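Local atomic coordinates of uncharacterized protein (Burkholderia cenocepacia, PDB entry 6ANS), a protein that is of unknown function but belongs to the DUF1214 family, with two regions of its chain matching that family and a sodium ion bound in the crystal. Residues A[113-118]-A[187-192]; A[136-141]-A[182-187]; A[288-293]-A[339-344]; A[343-348]-A[381-386]. All blocks are in the same frame, centred on the assembly; numbering follows the deposited sequence.

Contact 1 of 4, residues A[113-118]-A[187-192]; sequences YARVDG and DTNALL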
loop_
_atom_site.group_PDB
_atom_site.type_symbol
_atom_site.label_atom_id
_atom_site.label_comp_id
_atom_site.label_asym_id
_atom_site.label_seq_id
_atom_site.Cartn_x
_atom_site.Cartn_y
_atom_site.Cartn_z
ATOM N N TYR A 113 -6.129 -8.619 -6.457
ATOM C CA TYR A 113 -6.993 -9.404 -5.598
ATOM C C TYR A 113 -8.184 -8.541 -5.230
ATOM O O TYR A 113 -8.025 -7.360 -4.899
ATOM C CB TYR A 113 -6.213 -9.847 -4.341
ATOM C CG TYR A 113 -6.928 -10.679 -3.292
ATOM C CD1 TYR A 113 -6.503 -11.969 -3.009
ATOM C CD2 TYR A 113 -7.984 -10.165 -2.548
ATOM C CE1 TYR A 113 -7.118 -12.734 -2.029
ATOM C CE2 TYR A 113 -8.609 -10.932 -1.559
ATOM C CZ TYR A 113 -8.163 -12.213 -1.300
ATOM O OH TYR A 113 -8.774 -12.988 -0.324
ATOM N N ALA A 114 -9.372 -9.130 -5.279
ATOM C CA ALA A 114 -10.565 -8.481 -4.760
ATOM C C ALA A 114 -11.344 -9.472 -3.909
ATOM O O ALA A 114 -11.518 -10.637 -4.295
ATOM C CB ALA A 114 -11.457 -7.946 -5.881
ATOM N N ARG A 115 -11.819 -8.999 -2.761
ATOM C CA ARG A 115 -12.758 -9.775 -1.969
ATOM C C ARG A 115 -14.111 -9.746 -2.645
ATOM O O ARG A 115 -14.578 -8.694 -3.078
ATOM C CB ARG A 115 -12.887 -9.224 -0.549
ATOM C CG ARG A 115 -11.641 -9.348 0.302
ATOM C CD ARG A 115 -11.289 -10.808 0.549
ATOM N NE ARG A 115 -12.151 -11.472 1.518
ATOM C CZ ARG A 115 -11.780 -12.559 2.187
ATOM N NH1 ARG A 115 -10.572 -13.076 1.980
ATOM N NH2 ARG A 115 -12.602 -13.136 3.055
ATOM N N VAL A 116 -14.736 -10.911 -2.759
ATOM C CA VAL A 116 -16.062 -11.007 -3.327
ATOM C C VAL A 116 -16.892 -11.891 -2.399
ATOM O O VAL A 116 -16.369 -12.556 -1.507
ATOM C CB VAL A 116 -16.023 -11.556 -4.772
ATOM C CG1 VAL A 116 -15.271 -10.590 -5.707
ATOM C CG2 VAL A 116 -15.344 -12.910 -4.797
ATOM N N ASP A 117 -18.201 -11.874 -2.619
ATOM C CA ASP A 117 -19.158 -12.737 -1.937
ATOM C C ASP A 117 -19.714 -13.707 -2.975
ATOM O O ASP A 117 -20.397 -13.288 -3.916
ATOM C CB ASP A 117 -20.279 -11.898 -1.321
ATOM C CG ASP A 117 -21.261 -12.706 -0.492
ATOM O OD1 ASP A 117 -21.407 -13.927 -0.710
ATOM O OD2 ASP A 117 -21.926 -12.087 0.368
ATOM N N GLY A 118 -19.458 -14.999 -2.783
ATOM C CA GLY A 118 -19.903 -15.986 -3.760
ATOM C C GLY A 118 -21.409 -16.063 -3.952
ATOM O O GLY A 118 -21.869 -16.701 -4.907
ATOM N N ASP A 187 -19.342 -20.128 -0.984
ATOM C CA ASP A 187 -18.212 -19.856 -0.107
ATOM C C ASP A 187 -17.075 -19.110 -0.792
ATOM O O ASP A 187 -16.106 -18.758 -0.115
ATOM C CB ASP A 187 -17.659 -21.163 0.470
ATOM C CG ASP A 187 -18.478 -21.685 1.630
ATOM O OD1 ASP A 187 -19.420 -20.992 2.072
ATOM O OD2 ASP A 187 -18.179 -22.804 2.097
ATOM N N THR A 188 -17.139 -18.909 -2.108
ATOM C CA THR A 188 -16.096 -18.153 -2.785
ATOM C C THR A 188 -15.992 -16.780 -2.146
ATOM O O THR A 188 -17.008 -16.136 -1.875
ATOM C CB THR A 188 -16.405 -18.012 -4.276
ATOM O OG1 THR A 188 -16.387 -19.303 -4.895
ATOM C CG2 THR A 188 -15.381 -17.083 -4.948
ATOM N N ASN A 189 -14.764 -16.339 -1.886
ATOM C CA ASN A 189 -14.571 -15.034 -1.258
ATOM C C ASN A 189 -13.469 -14.185 -1.876
ATOM O O ASN A 189 -13.224 -13.080 -1.378
ATOM C CB ASN A 189 -14.300 -15.203 0.257
ATOM C CG ASN A 189 -13.027 -15.990 0.550
ATOM O OD1 ASN A 189 -12.121 -16.111 -0.288
ATOM N ND2 ASN A 189 -12.969 -16.561 1.742
ATOM N N ALA A 190 -12.794 -14.651 -2.927
ATOM C CA ALA A 190 -11.727 -13.863 -3.532
ATOM C C ALA A 190 -11.638 -14.108 -5.037
ATOM O O ALA A 190 -11.927 -15.201 -5.533
ATOM C CB ALA A 190 -10.367 -14.169 -2.905
ATOM N N LEU A 191 -11.211 -13.073 -5.746
ATOM C CA LEU A 191 -10.800 -13.170 -7.133
ATOM C C LEU A 191 -9.323 -12.816 -7.197
ATOM O O LEU A 191 -8.916 -11.741 -6.737
ATOM C CB LEU A 191 -11.617 -12.232 -8.018
ATOM C CG LEU A 191 -10.997 -12.006 -9.403
ATOM C CD1 LEU A 191 -11.118 -13.262 -10.275
ATOM C CD2 LEU A 191 -11.623 -10.793 -10.072
ATOM N N LEU A 192 -8.523 -13.709 -7.770
ATOM C CA LEU A 192 -7.086 -13.498 -7.864
ATOM C C LEU A 192 -6.699 -13.426 -9.332
ATOM O O LEU A 192 -6.846 -14.410 -10.064
ATOM C CB LEU A 192 -6.315 -14.610 -7.149
ATOM C CG LEU A 192 -4.798 -14.436 -7.180
ATOM C CD1 LEU A 192 -4.378 -13.039 -6.677
ATOM C CD2 LEU A 192 -4.160 -15.542 -6.360
#
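An antiparallel strand pair at one edge of a four-stranded sheet, running into a classic beta bulge, joins Tyr113, Ala114 and Arg115 of the outer strand 109-115 to Leu192, Leu191 and Ala190. Ala114 and Leu191 form the hydrogen-bonded pair: Ala114 N reaches Leu191 O at 3.0 Å, and Leu191 N reaches Ala114 O at 2.9 Å. Beyond it, Val116 N still finds Asn189 O at 3.0 Å, but from well above the carbonyl plane, and Gly118 N makes a weak bond to Thr188 O. In strand 188-196, Asn189 and Ala190 both face Gln139 of strand 133-140, which makes the bulge. On the sheet face of Tyr113 and Arg115, the small Ala190 makes room for the phenol: its CB lies 3.3 Å from Tyr113 OH. Arg115 bends at chi2 and chi3, folding back so that NH1 donates to Tyr113 OH (2.9 Å) while its guanidinium stacks, offset toward its rim, on the Asn189 amide, the planes 26° apart. Asn189 ND2 is bonded to Gly141 O, which fixes the amide beneath the guanidinium. Val116 instead lays CG2 against Ala190 N (3.6 Å). A long polar side chain thus closes over the bulge, and its hydrogen bond probably helps to hold the hydroxyl beside Ala190.

Contact 2 of 4, residues A[136-141]-A[182-187]; sequences FGTQKG and VRMEPD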
loop_
_atom_site.group_PDB
_atom_site.type_symbol
_atom_site.label_atom_id
_atom_site.label_comp_id
_atom_site.label_asym_id
_atom_site.label_seq_id
_atom_site.Cartn_x
_atom_site.Cartn_y
_atom_site.Cartn_z
ATOM N N PHE A 136 -7.612 -15.485 -14.370
ATOM C CA PHE A 136 -8.570 -15.101 -13.339
ATOM C C PHE A 136 -8.947 -16.343 -12.551
ATOM O O PHE A 136 -9.523 -17.270 -13.115
ATOM C CB PHE A 136 -9.837 -14.478 -13.936
ATOM C CG PHE A 136 -9.594 -13.259 -14.799
ATOM C CD1 PHE A 136 -9.638 -11.989 -14.254
ATOM C CD2 PHE A 136 -9.344 -13.389 -16.164
ATOM C CE1 PHE A 136 -9.418 -10.863 -15.050
ATOM C CE2 PHE A 136 -9.134 -12.275 -16.959
ATOM C CZ PHE A 136 -9.174 -11.010 -16.399
ATOM N N GLY A 137 -8.655 -16.358 -11.259
ATOM C CA GLY A 137 -9.070 -17.443 -10.382
ATOM C C GLY A 137 -9.979 -16.955 -9.271
ATOM O O GLY A 137 -9.713 -15.923 -8.652
ATOM N N THR A 138 -11.054 -17.696 -9.012
ATOM C CA THR A 138 -11.828 -17.426 -7.811
ATOM C C THR A 138 -11.458 -18.451 -6.748
ATOM O O THR A 138 -11.127 -19.593 -7.061
ATOM C CB THR A 138 -13.337 -17.398 -8.083
ATOM O OG1 THR A 138 -13.789 -18.671 -8.539
ATOM C CG2 THR A 138 -13.657 -16.322 -9.137
ATOM N N GLN A 139 -11.413 -18.002 -5.498
ATOM C CA GLN A 139 -10.889 -18.806 -4.405
ATOM C C GLN A 139 -11.843 -18.732 -3.221
ATOM O O GLN A 139 -12.670 -17.822 -3.113
ATOM C CB GLN A 139 -9.477 -18.342 -3.971
ATOM C CG GLN A 139 -8.549 -17.846 -5.095
ATOM C CD GLN A 139 -8.061 -18.969 -6.035
ATOM O OE1 GLN A 139 -7.880 -18.743 -7.231
ATOM N NE2 GLN A 139 -7.850 -20.172 -5.493
ATOM N N LYS A 140 -11.714 -19.697 -2.316
ATOM C CA LYS A 140 -12.513 -19.697 -1.105
ATOM C C LYS A 140 -11.591 -19.929 0.084
ATOM O O LYS A 140 -10.382 -20.100 -0.085
ATOM C CB LYS A 140 -13.624 -20.757 -1.176
ATOM C CG LYS A 140 -13.116 -22.176 -1.226
ATOM C CD LYS A 140 -14.299 -23.146 -1.395
ATOM C CE LYS A 140 -13.842 -24.589 -1.483
ATOM N NZ LYS A 140 -15.020 -25.509 -1.588
ATOM N N GLY A 141 -12.177 -19.961 1.289
ATOM C CA GLY A 141 -11.386 -20.146 2.497
ATOM C C GLY A 141 -10.403 -18.997 2.659
ATOM O O GLY A 141 -10.738 -17.826 2.463
ATOM N N VAL A 182 -16.848 -16.682 -15.011
ATOM C CA VAL A 182 -15.950 -17.338 -14.064
ATOM C C VAL A 182 -16.813 -17.866 -12.929
ATOM O O VAL A 182 -17.528 -17.099 -12.270
ATOM C CB VAL A 182 -14.869 -16.389 -13.516
ATOM C CG1 VAL A 182 -13.880 -17.180 -12.652
ATOM C CG2 VAL A 182 -14.161 -15.650 -14.625
ATOM N N ARG A 183 -16.720 -19.165 -12.681
ATOM C CA ARG A 183 -17.559 -19.813 -11.684
ATOM C C ARG A 183 -17.206 -19.384 -10.257
ATOM O O ARG A 183 -16.038 -19.188 -9.917
ATOM C CB ARG A 183 -17.416 -21.333 -11.841
ATOM C CG ARG A 183 -17.934 -22.150 -10.711
ATOM C CD ARG A 183 -17.671 -23.638 -10.991
ATOM N NE ARG A 183 -18.451 -24.476 -10.103
ATOM C CZ ARG A 183 -18.043 -24.873 -8.905
ATOM N NH1 ARG A 183 -16.846 -24.518 -8.453
ATOM N NH2 ARG A 183 -18.823 -25.640 -8.171
HETATM N N MSE A 184 -18.230 -19.242 -9.421
HETATM C CA MSE A 184 -18.058 -19.133 -7.976
HETATM C C MSE A 184 -18.949 -20.148 -7.278
HETATM O O MSE A 184 -19.915 -20.603 -7.851
HETATM C CB MSE A 184 -18.409 -17.732 -7.463
HETATM C CG MSE A 184 -17.539 -16.623 -8.021
HETATM SE SE MSE A 184 -17.755 -14.956 -7.022
HETATM C CE MSE A 184 -19.584 -14.527 -7.486
ATOM N N GLU A 185 -18.621 -20.478 -6.039
ATOM C CA GLU A 185 -19.499 -21.163 -5.109
ATOM C C GLU A 185 -19.964 -20.175 -4.042
ATOM O O GLU A 185 -19.399 -19.084 -3.904
ATOM C CB GLU A 185 -18.769 -22.338 -4.437
ATOM C CG GLU A 185 -18.233 -23.367 -5.409
ATOM C CD GLU A 185 -17.290 -24.357 -4.751
ATOM O OE1 GLU A 185 -17.178 -24.345 -3.512
ATOM O OE2 GLU A 185 -16.661 -25.149 -5.486
ATOM N N PRO A 186 -21.018 -20.505 -3.292
ATOM C CA PRO A 186 -21.427 -19.625 -2.181
ATOM C C PRO A 186 -20.283 -19.222 -1.254
ATOM O O PRO A 186 -20.258 -18.080 -0.777
ATOM C CB PRO A 186 -22.480 -20.473 -1.445
ATOM C CG PRO A 186 -23.087 -21.326 -2.541
ATOM C CD PRO A 186 -21.971 -21.613 -3.516
ATOM N N ASP A 187 -19.342 -20.128 -0.984
ATOM C CA ASP A 187 -18.212 -19.856 -0.107
ATOM C C ASP A 187 -17.075 -19.110 -0.792
ATOM O O ASP A 187 -16.106 -18.758 -0.115
ATOM C CB ASP A 187 -17.659 -21.163 0.470
ATOM C CG ASP A 187 -18.478 -21.685 1.630
ATOM O OD1 ASP A 187 -19.420 -20.992 2.072
ATOM O OD2 ASP A 187 -18.179 -22.804 2.097
HETATM O O HOH W 1 -17.124 -24.595 0.754
HETATM O O HOH W 2 -14.785 -19.430 2.072
#
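With chi1 at 63°, Thr138 sets OG1 between its backbone N and carbonyl carbon, the crowded position, and from there the hydroxyl meets Arg183 O. Lys140 turns CG in the same sense (chi1 65°), and its chain then runs fully extended to Glu185. The threonine hydroxyl donates to Arg183 O at 2.7 Å, arriving nearly along the C=O axis, and it is also hydrogen-bonded to Thr152 OG1. Threonine suits the place because its other branch is apolar: CG2 lies 3.6 Å from Val182 CG1, and it also approaches CG of Met184, which is present as selenomethionine.

Farther along, Glu185 OE1 receives Lys140 NZ on its syn lone pair at 3.1 Å, a salt bridge. The second oxygen, OE2, takes Arg183 NH1 at 3.0 Å through its anti lone pair, nearly in the guanidinium plane, while the same NH1 is bonded to Thr152 O. One carboxylate therefore serves two cations, which probably favours its ionised form. Asp187 lays its O against Lys140 CB (3.4 Å) and is joined further by two waters: one links its OD2 to Lys140 NZ, the other its O to Gly141 N.

The two segments run almost the same way, 7° apart, yet belong to different sheets. Strand 133-140 lies inside the antiparallel sheet and strand 181-183 at the margin of the mixed one; Val182 also touches Ile170 and Leu172 of the latter. Side chains thus meet across two sheets, Thr138 and Val182 inside and the Lys140-Glu185-Arg183 salt-bridge network outside, consistent with face-to-face sheet packing.

Contact 3 of 4, residues A[288-293]-A[339-344]; sequences DEALVI and TVIVAA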
loop_
_atom_site.group_PDB
_atom_site.type_symbol
_atom_site.label_atom_id
_atom_site.label_comp_id
_atom_site.label_asym_id
_atom_site.label_seq_id
_atom_site.Cartn_x
_atom_site.Cartn_y
_atom_site.Cartn_z
ATOM N N ASP A 288 31.937 -18.672 -2.093
ATOM C CA ASP A 288 32.740 -19.185 -3.196
ATOM C C ASP A 288 32.040 -20.290 -3.977
ATOM O O ASP A 288 32.668 -20.910 -4.843
ATOM C CB ASP A 288 34.089 -19.710 -2.687
ATOM C CG ASP A 288 33.945 -20.870 -1.702
ATOM O OD1 ASP A 288 32.807 -21.262 -1.377
ATOM O OD2 ASP A 288 34.984 -21.420 -1.280
ATOM N N GLU A 289 30.766 -20.551 -3.696
ATOM C CA GLU A 289 30.028 -21.621 -4.349
ATOM C C GLU A 289 28.960 -21.073 -5.285
ATOM O O GLU A 289 28.452 -19.959 -5.112
ATOM C CB GLU A 289 29.376 -22.540 -3.318
ATOM C CG GLU A 289 30.379 -23.320 -2.481
ATOM C CD GLU A 289 29.707 -24.173 -1.435
ATOM O OE1 GLU A 289 28.684 -23.719 -0.882
ATOM O OE2 GLU A 289 30.186 -25.298 -1.174
ATOM N N ALA A 290 28.619 -21.882 -6.280
ATOM C CA ALA A 290 27.551 -21.565 -7.207
ATOM C C ALA A 290 26.679 -22.795 -7.386
ATOM O O ALA A 290 27.159 -23.931 -7.327
ATOM C CB ALA A 290 28.101 -21.096 -8.563
ATOM N N LEU A 291 25.389 -22.555 -7.599
ATOM C CA LEU A 291 24.437 -23.607 -7.921
ATOM C C LEU A 291 24.166 -23.558 -9.417
ATOM O O LEU A 291 23.656 -22.553 -9.925
ATOM C CB LEU A 291 23.138 -23.432 -7.134
ATOM C CG LEU A 291 22.131 -24.569 -7.343
ATOM C CD1 LEU A 291 22.638 -25.880 -6.737
ATOM C CD2 LEU A 291 20.777 -24.205 -6.794
ATOM N N VAL A 292 24.493 -24.642 -10.114
ATOM C CA VAL A 292 24.318 -24.734 -11.557
ATOM C C VAL A 292 23.041 -25.511 -11.831
ATOM O O VAL A 292 22.947 -26.698 -11.501
ATOM C CB VAL A 292 25.519 -25.413 -12.228
ATOM C CG1 VAL A 292 25.334 -25.426 -13.750
ATOM C CG2 VAL A 292 26.821 -24.721 -11.821
ATOM N N ILE A 293 22.066 -24.846 -12.448
ATOM C CA ILE A 293 20.778 -25.437 -12.793
ATOM C C ILE A 293 20.733 -25.626 -14.302
ATOM O O ILE A 293 21.100 -24.715 -15.054
ATOM C CB ILE A 293 19.607 -24.556 -12.320
ATOM C CG1 ILE A 293 19.802 -24.126 -10.858
ATOM C CG2 ILE A 293 18.277 -25.271 -12.508
ATOM C CD1 ILE A 293 18.799 -23.079 -10.393
ATOM N N THR A 339 20.893 -23.036 -19.108
ATOM C CA THR A 339 21.626 -23.070 -17.859
ATOM C C THR A 339 21.376 -21.759 -17.126
ATOM O O THR A 339 21.337 -20.688 -17.747
ATOM C CB THR A 339 23.124 -23.283 -18.104
ATOM O OG1 THR A 339 23.322 -24.512 -18.817
ATOM C CG2 THR A 339 23.867 -23.377 -16.792
ATOM N N VAL A 340 21.157 -21.864 -15.815
ATOM C CA VAL A 340 20.977 -20.727 -14.916
ATOM C C VAL A 340 21.888 -20.932 -13.710
ATOM O O VAL A 340 21.857 -21.997 -13.079
ATOM C CB VAL A 340 19.512 -20.583 -14.453
ATOM C CG1 VAL A 340 19.378 -19.407 -13.510
ATOM C CG2 VAL A 340 18.569 -20.431 -15.642
ATOM N N ILE A 341 22.656 -19.902 -13.357
ATOM C CA ILE A 341 23.659 -19.995 -12.300
ATOM C C ILE A 341 23.251 -19.099 -11.138
ATOM O O ILE A 341 23.039 -17.896 -11.323
ATOM C CB ILE A 341 25.051 -19.594 -12.809
ATOM C CG1 ILE A 341 25.415 -20.366 -14.082
ATOM C CG2 ILE A 341 26.079 -19.755 -11.701
ATOM C CD1 ILE A 341 25.949 -21.749 -13.843
ATOM N N VAL A 342 23.152 -19.687 -9.945
ATOM C CA VAL A 342 22.935 -18.962 -8.693
ATOM C C VAL A 342 24.305 -18.717 -8.063
ATOM O O VAL A 342 25.031 -19.676 -7.778
ATOM C CB VAL A 342 22.026 -19.760 -7.741
ATOM C CG1 VAL A 342 21.738 -18.978 -6.488
ATOM C CG2 VAL A 342 20.727 -20.161 -8.423
ATOM N N ALA A 343 24.664 -17.447 -7.836
ATOM C CA ALA A 343 25.993 -17.101 -7.326
ATOM C C ALA A 343 26.023 -15.648 -6.859
ATOM O O ALA A 343 25.095 -14.872 -7.105
ATOM C CB ALA A 343 27.073 -17.341 -8.381
ATOM N N ALA A 344 27.120 -15.284 -6.186
ATOM C CA ALA A 344 27.284 -13.921 -5.685
ATOM C C ALA A 344 27.650 -12.927 -6.787
ATOM O O ALA A 344 27.324 -11.740 -6.679
ATOM C CB ALA A 344 28.360 -13.888 -4.594
HETATM O O HOH W 3 28.769 -17.413 -4.694
#
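Val292 and Ile341, a non-hydrogen-bonded antiparallel pair, run alongside each other with their ends on the same sheet face. Ile341 turns its chi2 to -82°, which swings CD1 toward its partner, so that this methyl sits 3.7 Å from both Val292 CG1 and Val292 CG2. Next to them Ala290 CB touches Ile341 CG2 at 4.0 Å and Ala343 CB at 3.9 Å; small methyls suit a place where a helix lies close above. On the other sheet face Leu291 CB meets Val342 CB, and Ile293 CD1 crosses to Val342 CG2 at 4.0 Å. Most of these residues are beta-branched, a shape that fits an extended backbone and fills both faces of a sheet with methyls.

The register that places them comes from two hydrogen-bonded pairs. Leu291 N to Val342 O and Val342 N to Leu291 O are both 2.9 Å; Ile293 and Val340 are likewise bonded in both directions. Where the strands part, a water takes over, donating to Glu289 O and accepting from Ala344 N. At the opposite end Thr339 OG1 is hydrogen-bonded to Asp294 OD1.

Both strands are inner members of a mixed four-stranded sheet. Strand 377-382 flanks 289-295, and strand 351-354 runs parallel beside 338-343. Leu386 of helix 383-389 covers the face of Ala290, Val292 and Ile341, while on the other face Leu353, from the adjoining strand 351-354, packs beside Val340 and Val342.

Contact 4 of 4, residues A[343-348]-A[381-386]; sequences AATRPG and VKLAAL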
loop_
_atom_site.group_PDB
_atom_site.type_symbol
_atom_site.label_atom_id
_atom_site.label_comp_id
_atom_site.label_asym_id
_atom_site.label_seq_id
_atom_site.Cartn_x
_atom_site.Cartn_y
_atom_site.Cartn_z
ATOM N N ALA A 343 24.664 -17.447 -7.836
ATOM C CA ALA A 343 25.993 -17.101 -7.326
ATOM C C ALA A 343 26.023 -15.648 -6.859
ATOM O O ALA A 343 25.095 -14.872 -7.105
ATOM C CB ALA A 343 27.073 -17.341 -8.381
ATOM N N ALA A 344 27.120 -15.284 -6.186
ATOM C CA ALA A 344 27.284 -13.921 -5.685
ATOM C C ALA A 344 27.650 -12.927 -6.787
ATOM O O ALA A 344 27.324 -11.740 -6.679
ATOM C CB ALA A 344 28.360 -13.888 -4.594
ATOM N N THR A 345 28.360 -13.373 -7.821
ATOM C CA THR A 345 28.678 -12.548 -8.977
ATOM C C THR A 345 28.445 -13.365 -10.242
ATOM O O THR A 345 28.503 -14.596 -10.218
ATOM C CB THR A 345 30.126 -12.025 -8.926
ATOM O OG1 THR A 345 31.029 -13.130 -8.777
ATOM C CG2 THR A 345 30.319 -11.039 -7.781
ATOM N N ARG A 346 28.177 -12.671 -11.344
ATOM C CA ARG A 346 27.895 -13.343 -12.617
ATOM C C ARG A 346 29.142 -14.030 -13.163
ATOM O O ARG A 346 30.211 -13.414 -13.209
ATOM C CB ARG A 346 27.372 -12.366 -13.663
ATOM C CG ARG A 346 26.794 -13.054 -14.906
ATOM C CD ARG A 346 26.482 -12.034 -15.999
ATOM N NE ARG A 346 25.261 -11.276 -15.763
ATOM C CZ ARG A 346 24.038 -11.724 -16.020
ATOM N NH1 ARG A 346 23.875 -12.931 -16.553
ATOM N NH2 ARG A 346 22.979 -10.956 -15.760
ATOM N N PRO A 347 29.061 -15.303 -13.542
ATOM C CA PRO A 347 30.192 -15.948 -14.227
ATOM C C PRO A 347 30.109 -15.775 -15.741
ATOM O O PRO A 347 29.250 -16.381 -16.389
ATOM C CB PRO A 347 30.064 -17.420 -13.814
ATOM C CG PRO A 347 28.599 -17.615 -13.618
ATOM C CD PRO A 347 28.020 -16.275 -13.161
ATOM N N GLY A 348 30.952 -14.917 -16.310
ATOM C CA GLY A 348 30.875 -14.678 -17.745
ATOM C C GLY A 348 29.552 -14.046 -18.128
ATOM O O GLY A 348 29.102 -13.079 -17.505
ATOM N N VAL A 381 29.121 -26.161 -7.475
ATOM C CA VAL A 381 30.529 -26.072 -7.843
ATOM C C VAL A 381 31.127 -24.825 -7.201
ATOM O O VAL A 381 30.426 -23.999 -6.616
ATOM C CB VAL A 381 30.743 -26.042 -9.368
ATOM C CG1 VAL A 381 30.068 -27.240 -10.031
ATOM C CG2 VAL A 381 30.219 -24.733 -9.938
ATOM N N LYS A 382 32.447 -24.705 -7.312
ATOM C CA LYS A 382 33.121 -23.482 -6.907
ATOM C C LYS A 382 32.902 -22.409 -7.970
ATOM O O LYS A 382 33.068 -22.669 -9.168
ATOM C CB LYS A 382 34.616 -23.740 -6.715
ATOM C CG LYS A 382 34.958 -24.619 -5.521
ATOM C CD LYS A 382 34.856 -23.847 -4.226
ATOM C CE LYS A 382 35.144 -24.730 -3.023
ATOM N NZ LYS A 382 35.112 -23.937 -1.761
ATOM N N LEU A 383 32.516 -21.203 -7.532
ATOM C CA LEU A 383 32.268 -20.115 -8.476
ATOM C C LEU A 383 33.506 -19.794 -9.299
ATOM O O LEU A 383 33.392 -19.357 -10.451
ATOM C CB LEU A 383 31.817 -18.864 -7.721
ATOM C CG LEU A 383 31.535 -17.587 -8.517
ATOM C CD1 LEU A 383 30.536 -17.821 -9.631
ATOM C CD2 LEU A 383 31.076 -16.464 -7.583
ATOM N N ALA A 384 34.696 -20.027 -8.737
ATOM C CA ALA A 384 35.924 -19.771 -9.475
ATOM C C ALA A 384 36.055 -20.693 -10.678
ATOM O O ALA A 384 36.609 -20.291 -11.709
ATOM C CB ALA A 384 37.132 -19.919 -8.544
ATOM N N ALA A 385 35.561 -21.929 -10.563
ATOM C CA ALA A 385 35.677 -22.877 -11.667
ATOM C C ALA A 385 34.870 -22.430 -12.880
ATOM O O ALA A 385 35.274 -22.683 -14.021
ATOM C CB ALA A 385 35.237 -24.269 -11.212
ATOM N N LEU A 386 33.742 -21.755 -12.657
ATOM C CA LEU A 386 32.941 -21.256 -13.769
ATOM C C LEU A 386 33.547 -20.002 -14.387
ATOM O O LEU A 386 33.429 -19.797 -15.599
ATOM C CB LEU A 386 31.512 -20.965 -13.302
ATOM C CG LEU A 386 30.740 -22.165 -12.740
ATOM C CD1 LEU A 386 29.466 -21.726 -12.029
ATOM C CD2 LEU A 386 30.433 -23.164 -13.852
#
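Leu383 is the principal bump of this contact, and residues 343-347 curve around it like a shallow cup. Its CG is anti to the backbone N (chi1 179°), which carries the forked end of the side chain into the bend of the loop, where the two methyls spread over Ala343 and toward Thr345. CD1 sits against Ala343 CB at 3.7 Å and lies 3.9 Å from Thr345 O, with Pro347 CB a little farther off at 4.2 Å. CD2 meets Thr345 OG1 at 3.5 Å, the threonine side chain crossing that of the leucine at about a right angle. Leucine fits because its two methyls spread apart and can fill a rounded hollow; alanine, at the floor, takes up little of that hollow.

The wall made by Thr345 has a polar rim, for its hydroxyl is hydrogen-bonded to Lys387 NZ, one residue beyond the segment. A second, smaller fit lies one helical turn along: Pro347 presses CB against Leu386 CB at 3.9 Å. The compact, rigid proline ring offers a firm surface to the helix and has no N-H to satisfy.

Leu386 and Pro347 both also touch Ile341, so the loop and the helix close over the same side of the sheet. The topology is that of a mixed beta sheet with a helix packed on one face: the loop joining the neighbouring parallel strands 338-343 and 351-354 cups Leu383 and Leu386 at the start of the C-terminal helix 383-389, which directly follows edge strand 377-382.

The contacts form two clusters on opposite sides of the chain's centre. Contacts 1 and 2, centres 6 Å apart, share Asp187 and meet where Leu192 N approaches Gly137 O (2.7 Å). Contacts 3 and 4, also 6 Å apart, share Ala343 and Ala344 and are tied by a salt bridge from Asp288 OD2 to Lys382 NZ (2.6 Å). About 40 to 46 Å separates the centres of one cluster from those of the other. Each half of the chain contains an antiparallel and a mixed four-stranded sheet with matching strand orders, consistent with a duplicated fold. The sodium ion, at Gly103 and Ala104, lies about 8 Å from the Leu192 side chain of contact 1; a glycerol, probably from the crystallisation liquor, is about 4 Å from it.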